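Long-range contact in SusD superfamily protein (Bacteroides thetaiotaomicron VPI-5482, PDB 3HDX), which probably binds polysaccharide at the outer membrane of this gut bacterium ahead of its uptake: residues A[190-204]-A[219-231]. Sequence-based numbering, arbitrary orientation.
Sequences QGKLFNKLSAYSVLA and YSAFIIDHASEIN. With EDO (1,2-ethanediol), chain B.
Y200 lies between Y219 and F222, and the three rings form an aromatic cluster along one flank of the two helices. F222 sets its CD2–CE2 side over one face of the Y200 ring, with the centroids 4.5 Å apart and the planes inclined at 33°, while Y219 meets the edge of Y200, its CD1 3.5 Å from CD1 of Y200. One face of Y219 in turn receives L203, whose CB makes a CH-pi contact 4.0 Å from the centroid of the Y219 ring. F222 has CG anti to the backbone N (chi1 -170°), which carries its ring across toward Y200; H226 ND1 lies over the opposite face, and that same nitrogen donates to F222 O at 2.8 Å, fixing the rotation of the imidazole.

Beside the aromatics, L197 spreads its two methyls: CD2 meets the F222 edge, whereas CD1 rests on the backbone at H226 and on I230 CD1. I223 CD1 pushes against the backbone of S201, 3.5 Å from S201 N, and A204 CB packs on Y219 CB where the two backbones come nearest, at the end next to the hairpin connection.

Farther along the chain, the I230 side chain crosses that of N195 at about a right angle, with CG2 set against N195 OD1. N195 OD1 caps helix 196-209 by accepting from S198 N at 3.0 Å, and S198 OG takes the N195 N–H in return, completing a capping box. At the far end N231 ND2 donates to Q190 OE1 in a nearly straight bond of 3.0 Å, while Q190 NE2 is held by Q173.

The axes of 196-204 and 219-226 approach to 8.8 Å, with their N-to-C directions 153° apart, a nearly antiparallel helical hairpin consistent with the TPR-like helix pairs of the SusD fold; helices 152-169 and 363-376 flank it.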
ATOM      1  N   GLN A 190       3.468 -17.137   5.912  1.00 14.39           N
ATOM      2  CA  GLN A 190       3.483 -16.464   4.590  1.00 14.26           C
ATOM      3  C   GLN A 190       2.270 -15.536   4.476  1.00 15.49           C
ATOM      4  O   GLN A 190       1.156 -15.908   4.817  1.00 16.25           O
ATOM      5  CB  GLN A 190       3.430 -17.472   3.454  1.00 15.60           C
ATOM      6  CG  GLN A 190       4.690 -18.270   3.286  1.00 15.51           C
ATOM      7  CD  GLN A 190       4.554 -19.376   2.250  1.00 16.27           C
ATOM      8  OE1 GLN A 190       3.584 -19.397   1.481  1.00 17.39           O
ATOM      9  NE2 GLN A 190       5.567 -20.270   2.182  1.00 15.83           N
ATOM     10  N   GLY A 191       2.495 -14.313   4.009  1.00 15.87           N
ATOM     11  CA  GLY A 191       1.387 -13.349   3.916  1.00 17.23           C
ATOM     12  C   GLY A 191       0.899 -12.812   5.231  1.00 17.32           C
ATOM     13  O   GLY A 191      -0.173 -12.210   5.281  1.00 18.30           O
ATOM     14  N   LYS A 192       1.667 -13.040   6.303  1.00 17.71           N
ATOM     15  CA  LYS A 192       1.285 -12.600   7.649  1.00 16.90           C
ATOM     16  C   LYS A 192       2.375 -11.701   8.245  1.00 17.70           C
ATOM     17  O   LYS A 192       2.115 -10.544   8.634  1.00 19.95           O
ATOM     18  CB  LYS A 192       0.912 -13.822   8.521  1.00 19.47           C
ATOM     19  CG  LYS A 192      -0.275 -14.578   7.875  1.00 22.83           C
ATOM     20  CD  LYS A 192      -0.985 -15.560   8.761  1.00 26.34           C
ATOM     21  CE  LYS A 192      -2.248 -16.084   8.081  1.00 28.13           C
ATOM     22  NZ  LYS A 192      -2.980 -17.029   9.000  1.00 30.26           N
ATOM     23  N   LEU A 193       3.591 -12.201   8.294  1.00 14.42           N
ATOM     24  CA  LEU A 193       4.734 -11.428   8.795  1.00 14.22           C
ATOM     25  C   LEU A 193       5.526 -10.708   7.682  1.00 13.69           C
ATOM     26  O   LEU A 193       5.622 -11.216   6.559  1.00 16.43           O
ATOM     27  CB  LEU A 193       5.684 -12.355   9.564  1.00 14.19           C
ATOM     28  CG  LEU A 193       5.031 -13.056  10.771  1.00 14.92           C
ATOM     29  CD1 LEU A 193       6.055 -14.006  11.361  1.00 16.76           C
ATOM     30  CD2 LEU A 193       4.470 -12.092  11.849  1.00 14.93           C
ATOM     31  N   PHE A 194       6.082  -9.542   8.032  1.00 12.88           N
ATOM     32  CA  PHE A 194       6.932  -8.747   7.176  0.50 13.17           C
ATOM     33  C   PHE A 194       8.201  -9.594   6.910  1.00 12.87           C
ATOM     34  O   PHE A 194       8.876 -10.008   7.869  1.00 14.74           O
ATOM     35  CB  PHE A 194       7.247  -7.462   7.940  0.50 13.95           C
ATOM     36  CG  PHE A 194       7.649  -6.319   7.098  0.50 12.36           C
ATOM     37  CD1 PHE A 194       8.951  -6.164   6.704  0.50 11.58           C
ATOM     38  CD2 PHE A 194       6.738  -5.301   6.810  0.50 12.91           C
ATOM     39  CE1 PHE A 194       9.331  -5.103   5.942  0.50 11.98           C
ATOM     40  CE2 PHE A 194       7.141  -4.202   6.058  0.50 12.19           C
ATOM     41  CZ  PHE A 194       8.448  -4.111   5.655  0.50 11.67           C
ATOM     42  N   ASN A 195       8.495  -9.887   5.648  1.00 12.29           N
ATOM     43  CA  ASN A 195       9.650 -10.705   5.301  1.00 12.45           C
ATOM     44  C   ASN A 195      10.698  -9.854   4.602  1.00 11.50           C
ATOM     45  O   ASN A 195      10.520  -8.634   4.387  1.00 12.03           O
ATOM     46  CB  ASN A 195       9.173 -11.922   4.474  1.00 12.65           C
ATOM     47  CG  ASN A 195       8.572 -11.530   3.121  1.00 12.25           C
ATOM     48  OD1 ASN A 195       9.248 -10.912   2.307  1.00 11.86           O
ATOM     49  ND2 ASN A 195       7.310 -11.918   2.879  1.00 13.14           N
ATOM     50  N   LYS A 196      11.810 -10.475   4.235  1.00 11.57           N
ATOM     51  CA  LYS A 196      12.912  -9.724   3.637  1.00 12.29           C
ATOM     52  C   LYS A 196      12.455  -8.967   2.373  1.00 10.71           C
ATOM     53  O   LYS A 196      12.866  -7.802   2.149  1.00 11.79           O
ATOM     54  CB  LYS A 196      14.080 -10.624   3.294  1.00 13.40           C
ATOM     55  CG  LYS A 196      15.390  -9.904   3.018  1.00 13.03           C
ATOM     56  CD  LYS A 196      16.472 -10.808   2.411  1.00 14.67           C
ATOM     57  CE  LYS A 196      16.974 -11.953   3.272  1.00 15.56           C
ATOM     58  NZ  LYS A 196      17.632 -11.424   4.526  1.00 17.47           N
ATOM     59  N   LEU A 197      11.636  -9.626   1.540  1.00 11.43           N
ATOM     60  CA  LEU A 197      11.142  -8.992   0.309  1.00 11.16           C
ATOM     61  C   LEU A 197      10.131  -7.878   0.585  1.00 11.70           C
ATOM     62  O   LEU A 197      10.062  -6.890  -0.175  1.00 11.08           O
ATOM     63  CB  LEU A 197      10.649  -9.997  -0.713  1.00 11.31           C
ATOM     64  CG  LEU A 197      11.709 -11.009  -1.167  1.00 11.85           C
ATOM     65  CD1 LEU A 197      11.147 -11.915  -2.336  1.00 12.12           C
ATOM     66  CD2 LEU A 197      13.040 -10.274  -1.591  1.00 11.62           C
ATOM     67  N   SER A 198       9.368  -8.012   1.679  1.00 10.52           N
ATOM     68  CA  SER A 198       8.490  -6.903   2.115  1.00 11.08           C
ATOM     69  C   SER A 198       9.347  -5.634   2.278  1.00 10.92           C
ATOM     70  O   SER A 198       9.010  -4.558   1.776  1.00  9.89           O
ATOM     71  CB  SER A 198       7.821  -7.229   3.455  1.00 11.28           C
ATOM     72  OG  SER A 198       7.212  -8.509   3.458  1.00 11.47           O
ATOM     73  N   ALA A 199      10.483  -5.760   2.963  1.00 11.04           N
ATOM     74  CA  ALA A 199      11.392  -4.596   3.176  1.00 10.95           C
ATOM     75  C   ALA A 199      11.933  -4.058   1.859  1.00 10.16           C
ATOM     76  O   ALA A 199      11.956  -2.846   1.629  1.00 11.20           O
ATOM     77  CB  ALA A 199      12.530  -4.951   4.145  1.00 10.96           C
ATOM     78  N   TYR A 200      12.386  -4.970   0.990  1.00 10.09           N
ATOM     79  CA  TYR A 200      12.837  -4.542  -0.350  1.00 10.61           C
ATOM     80  C   TYR A 200      11.752  -3.807  -1.138  1.00 10.79           C
ATOM     81  O   TYR A 200      12.071  -2.884  -1.890  1.00 10.44           O
ATOM     82  CB  TYR A 200      13.421  -5.698  -1.171  1.00 12.11           C
ATOM     83  CG  TYR A 200      14.863  -6.044  -0.862  1.00 12.20           C
ATOM     84  CD1 TYR A 200      15.884  -5.196  -1.244  1.00 13.32           C
ATOM     85  CD2 TYR A 200      15.200  -7.203  -0.186  1.00 11.68           C
ATOM     86  CE1 TYR A 200      17.217  -5.501  -0.989  1.00 13.68           C
ATOM     87  CE2 TYR A 200      16.544  -7.546   0.042  1.00 12.61           C
ATOM     88  CZ  TYR A 200      17.540  -6.696  -0.337  1.00 13.70           C
ATOM     89  OH  TYR A 200      18.851  -6.978  -0.098  1.00 15.18           O
ATOM     90  N   SER A 201      10.501  -4.205  -0.960  1.00 10.17           N
ATOM     91  CA  SER A 201       9.386  -3.573  -1.676  0.50 10.75           C
ATOM     92  C   SER A 201       9.200  -2.133  -1.225  1.00 11.04           C
ATOM     93  O   SER A 201       8.918  -1.262  -2.061  1.00 12.01           O
ATOM     94  CB  SER A 201       8.067  -4.375  -1.562  0.50 10.98           C
ATOM     95  OG  SER A 201       7.399  -4.191  -0.329  0.50  9.77           O
ATOM     96  N   VAL A 202       9.383  -1.883   0.075  1.00 11.09           N
ATOM     97  CA  VAL A 202       9.293  -0.522   0.599  1.00 10.44           C
ATOM     98  C   VAL A 202      10.453   0.282   0.012  1.00 11.31           C
ATOM     99  O   VAL A 202      10.256   1.435  -0.379  1.00 11.33           O
ATOM    100  CB  VAL A 202       9.195  -0.477   2.156  1.00 10.50           C
ATOM    101  CG1 VAL A 202       9.036   0.976   2.628  1.00 11.42           C
ATOM    102  CG2 VAL A 202       8.043  -1.341   2.649  1.00 12.45           C
ATOM    103  N   LEU A 203      11.675  -0.276   0.037  1.00 10.43           N
ATOM    104  CA  LEU A 203      12.843   0.404  -0.582  1.00 10.67           C
ATOM    105  C   LEU A 203      12.577   0.766  -2.032  1.00  9.66           C
ATOM    106  O   LEU A 203      12.816   1.896  -2.444  1.00 11.52           O
ATOM    107  CB  LEU A 203      14.131  -0.438  -0.485  1.00 11.97           C
ATOM    108  CG  LEU A 203      14.811  -0.472   0.883  1.00 12.55           C
ATOM    109  CD1 LEU A 203      15.917  -1.512   0.820  1.00 13.62           C
ATOM    110  CD2 LEU A 203      15.410   0.890   1.195  1.00 12.09           C
ATOM    111  N   ALA A 204      12.076  -0.201  -2.800  1.00 10.25           N
ATOM    112  CA  ALA A 204      11.801   0.050  -4.216  1.00 10.24           C
ATOM    113  C   ALA A 204      10.856   1.245  -4.403  1.00  9.85           C
ATOM    114  O   ALA A 204      11.087   2.104  -5.239  1.00 10.73           O
ATOM    115  CB  ALA A 204      11.216  -1.215  -4.910  1.00 10.85           C
ATOM    116  N   TYR A 219      16.145  -2.902  -6.804  1.00 12.74           N
ATOM    117  CA  TYR A 219      15.347  -3.511  -5.756  1.00 11.74           C
ATOM    118  C   TYR A 219      14.151  -4.285  -6.292  1.00 12.05           C
ATOM    119  O   TYR A 219      13.847  -5.372  -5.801  1.00 12.63           O
ATOM    120  CB  TYR A 219      14.886  -2.473  -4.715  1.00 11.36           C
ATOM    121  CG  TYR A 219      16.013  -1.833  -3.925  1.00 12.64           C
ATOM    122  CD1 TYR A 219      17.039  -2.606  -3.370  1.00 13.24           C
ATOM    123  CD2 TYR A 219      16.026  -0.461  -3.682  1.00 13.32           C
ATOM    124  CE1 TYR A 219      18.062  -2.005  -2.632  1.00 14.36           C
ATOM    125  CE2 TYR A 219      17.020   0.127  -2.933  1.00 13.54           C
ATOM    126  CZ  TYR A 219      18.043  -0.646  -2.424  1.00 13.65           C
ATOM    127  OH  TYR A 219      19.040  -0.069  -1.644  1.00 16.92           O
ATOM    128  N   SER A 220      13.459  -3.743  -7.298  1.00 12.19           N
ATOM    129  CA  SER A 220      12.330  -4.454  -7.913  0.50 10.90           C
ATOM    130  C   SER A 220      12.835  -5.764  -8.535  1.00 12.05           C
ATOM    131  O   SER A 220      12.201  -6.826  -8.415  1.00 12.22           O
ATOM    132  CB  SER A 220      11.655  -3.576  -8.979  0.50 10.36           C
ATOM    133  OG  SER A 220      11.098  -2.396  -8.427  0.50  8.24           O
ATOM    134  N   ALA A 221      13.985  -5.689  -9.211  1.00 11.57           N
ATOM    135  CA  ALA A 221      14.622  -6.881  -9.811  1.00 11.97           C
ATOM    136  C   ALA A 221      14.920  -7.932  -8.744  1.00 12.29           C
ATOM    137  O   ALA A 221      14.624  -9.104  -8.901  1.00 12.65           O
ATOM    138  CB  ALA A 221      15.904  -6.491 -10.579  1.00 13.32           C
ATOM    139  N   PHE A 222      15.430  -7.490  -7.612  1.00 12.05           N
ATOM    140  CA  PHE A 222      15.795  -8.411  -6.541  1.00 12.20           C
ATOM    141  C   PHE A 222      14.549  -9.156  -6.054  1.00 10.75           C
ATOM    142  O   PHE A 222      14.556 -10.364  -5.841  1.00 12.29           O
ATOM    143  CB  PHE A 222      16.483  -7.684  -5.379  1.00 12.13           C
ATOM    144  CG  PHE A 222      17.070  -8.603  -4.375  1.00 12.70           C
ATOM    145  CD1 PHE A 222      18.379  -9.053  -4.536  1.00 13.51           C
ATOM    146  CD2 PHE A 222      16.325  -9.067  -3.308  1.00 12.22           C
ATOM    147  CE1 PHE A 222      18.940  -9.972  -3.618  1.00 13.70           C
ATOM    148  CE2 PHE A 222      16.841 -10.015  -2.403  1.00 14.15           C
ATOM    149  CZ  PHE A 222      18.178 -10.445  -2.552  1.00 14.12           C
ATOM    150  N   ILE A 223      13.463  -8.415  -5.882  1.00 11.59           N
ATOM    151  CA  ILE A 223      12.200  -9.004  -5.464  1.00  9.93           C
ATOM    152  C   ILE A 223      11.679 -10.066  -6.437  1.00 11.31           C
ATOM    153  O   ILE A 223      11.334 -11.184  -6.049  1.00 13.15           O
ATOM    154  CB  ILE A 223      11.114  -7.907  -5.225  1.00 10.52           C
ATOM    155  CG1 ILE A 223      11.519  -6.981  -4.082  1.00 11.93           C
ATOM    156  CG2 ILE A 223       9.761  -8.549  -4.923  1.00 11.41           C
ATOM    157  CD1 ILE A 223      10.798  -5.619  -4.146  1.00 12.81           C
ATOM    158  N   ILE A 224      11.646  -9.699  -7.714  1.00 11.59           N
ATOM    159  CA  ILE A 224      11.175 -10.601  -8.756  1.00 11.52           C
ATOM    160  C   ILE A 224      12.022 -11.859  -8.811  1.00 11.75           C
ATOM    161  O   ILE A 224      11.486 -12.988  -8.902  1.00 14.34           O
ATOM    162  CB  ILE A 224      11.181  -9.885 -10.132  1.00 12.18           C
ATOM    163  CG1 ILE A 224      10.091  -8.794 -10.144  1.00 12.43           C
ATOM    164  CG2 ILE A 224      10.962 -10.877 -11.290  1.00 13.78           C
ATOM    165  CD1 ILE A 224      10.254  -7.703 -11.195  1.00 13.89           C
ATOM    166  N   ASP A 225      13.333 -11.659  -8.702  1.00 12.67           N
ATOM    167  CA  ASP A 225      14.274 -12.779  -8.798  1.00 12.35           C
ATOM    168  C   ASP A 225      14.279 -13.678  -7.571  1.00 13.91           C
ATOM    169  O   ASP A 225      14.776 -14.781  -7.671  1.00 16.96           O
ATOM    170  CB  ASP A 225      15.674 -12.288  -9.142  1.00 12.75           C
ATOM    171  CG  ASP A 225      15.759 -11.655 -10.530  1.00 14.57           C
ATOM    172  OD1 ASP A 225      14.904 -11.987 -11.400  1.00 17.23           O
ATOM    173  OD2 ASP A 225      16.685 -10.824 -10.727  1.00 15.86           O
ATOM    174  N   HIS A 226      13.790 -13.210  -6.425  1.00 13.91           N
ATOM    175  CA  HIS A 226      13.721 -14.038  -5.230  1.00 13.14           C
ATOM    176  C   HIS A 226      12.308 -14.372  -4.777  1.00 13.37           C
ATOM    177  O   HIS A 226      12.134 -14.901  -3.670  1.00 13.32           O
ATOM    178  CB  HIS A 226      14.486 -13.346  -4.103  1.00 13.18           C
ATOM    179  CG  HIS A 226      15.947 -13.258  -4.374  1.00 13.21           C
ATOM    180  ND1 HIS A 226      16.481 -12.289  -5.179  1.00 14.74           N
ATOM    181  CD2 HIS A 226      16.959 -14.109  -4.069  1.00 14.67           C
ATOM    182  CE1 HIS A 226      17.789 -12.471  -5.261  1.00 15.81           C
ATOM    183  NE2 HIS A 226      18.107 -13.570  -4.592  1.00 16.40           N
ATOM    184  N   ALA A 227      11.313 -14.129  -5.635  1.00 13.59           N
ATOM    185  CA  ALA A 227       9.905 -14.309  -5.238  1.00 14.08           C
ATOM    186  C   ALA A 227       9.621 -15.724  -4.704  1.00 14.52           C
ATOM    187  O   ALA A 227       8.842 -15.900  -3.762  1.00 14.14           O
ATOM    188  CB  ALA A 227       8.987 -14.001  -6.428  1.00 15.47           C
ATOM    189  N   SER A 228      10.236 -16.729  -5.334  1.00 14.88           N
ATOM    190  CA  SER A 228      10.000 -18.128  -4.888  1.00 17.08           C
ATOM    191  C   SER A 228      10.416 -18.353  -3.436  1.00 15.02           C
ATOM    192  O   SER A 228       9.836 -19.217  -2.760  1.00 15.36           O
ATOM    193  CB  SER A 228      10.678 -19.164  -5.800  1.00 18.57           C
ATOM    194  OG  SER A 228      12.070 -19.070  -5.689  1.00 20.94           O
ATOM    195  N   GLU A 229      11.354 -17.557  -2.922  1.00 14.17           N
ATOM    196  CA  GLU A 229      11.825 -17.743  -1.533  0.50 14.10           C
ATOM    197  C   GLU A 229      10.741 -17.465  -0.500  1.00 13.94           C
ATOM    198  O   GLU A 229      10.796 -17.996   0.601  1.00 15.18           O
ATOM    199  CB  GLU A 229      13.028 -16.852  -1.233  0.50 15.58           C
ATOM    200  CG  GLU A 229      14.252 -17.076  -2.106  0.50 17.38           C
ATOM    201  CD  GLU A 229      15.063 -18.287  -1.716  0.50 19.17           C
ATOM    202  OE1 GLU A 229      14.677 -18.982  -0.725  0.50 17.87           O
ATOM    203  OE2 GLU A 229      16.080 -18.528  -2.440  0.50 20.16           O
ATOM    204  N   ILE A 230       9.790 -16.587  -0.842  1.00 12.71           N
ATOM    205  CA  ILE A 230       8.666 -16.251   0.033  1.00 13.25           C
ATOM    206  C   ILE A 230       7.352 -16.869  -0.458  1.00 13.88           C
ATOM    207  O   ILE A 230       6.277 -16.599   0.100  1.00 15.17           O
ATOM    208  CB  ILE A 230       8.524 -14.721   0.190  1.00 12.81           C
ATOM    209  CG1 ILE A 230       8.100 -14.032  -1.124  1.00 12.43           C
ATOM    210  CG2 ILE A 230       9.824 -14.081   0.706  1.00 12.63           C
ATOM    211  CD1 ILE A 230       7.637 -12.590  -0.918  1.00 13.39           C
ATOM    212  N   ASN A 231       7.443 -17.688  -1.515  1.00 13.47           N
ATOM    213  CA  ASN A 231       6.284 -18.293  -2.152  1.00 14.28           C
ATOM    214  C   ASN A 231       5.308 -17.254  -2.756  1.00 14.27           C
ATOM    215  O   ASN A 231       4.098 -17.404  -2.644  1.00 15.39           O
ATOM    216  CB  ASN A 231       5.550 -19.258  -1.203  1.00 14.43           C
ATOM    217  CG  ASN A 231       4.608 -20.197  -1.942  1.00 15.78           C
ATOM    218  OD1 ASN A 231       4.910 -20.655  -3.053  1.00 17.07           O
ATOM    219  ND2 ASN A 231       3.477 -20.504  -1.317  1.00 17.36           N
TER
HETATM  220  C1  EDO B 601      -0.641 -17.562  13.222  1.00 42.63           C
HETATM  221  O1  EDO B 601      -1.443 -17.382  12.048  1.00 44.11           O
HETATM  222  C2  EDO B 601       0.581 -18.364  12.807  1.00 41.82           C
HETATM  223  O2  EDO B 601       0.211 -19.672  12.359  1.00 41.25           O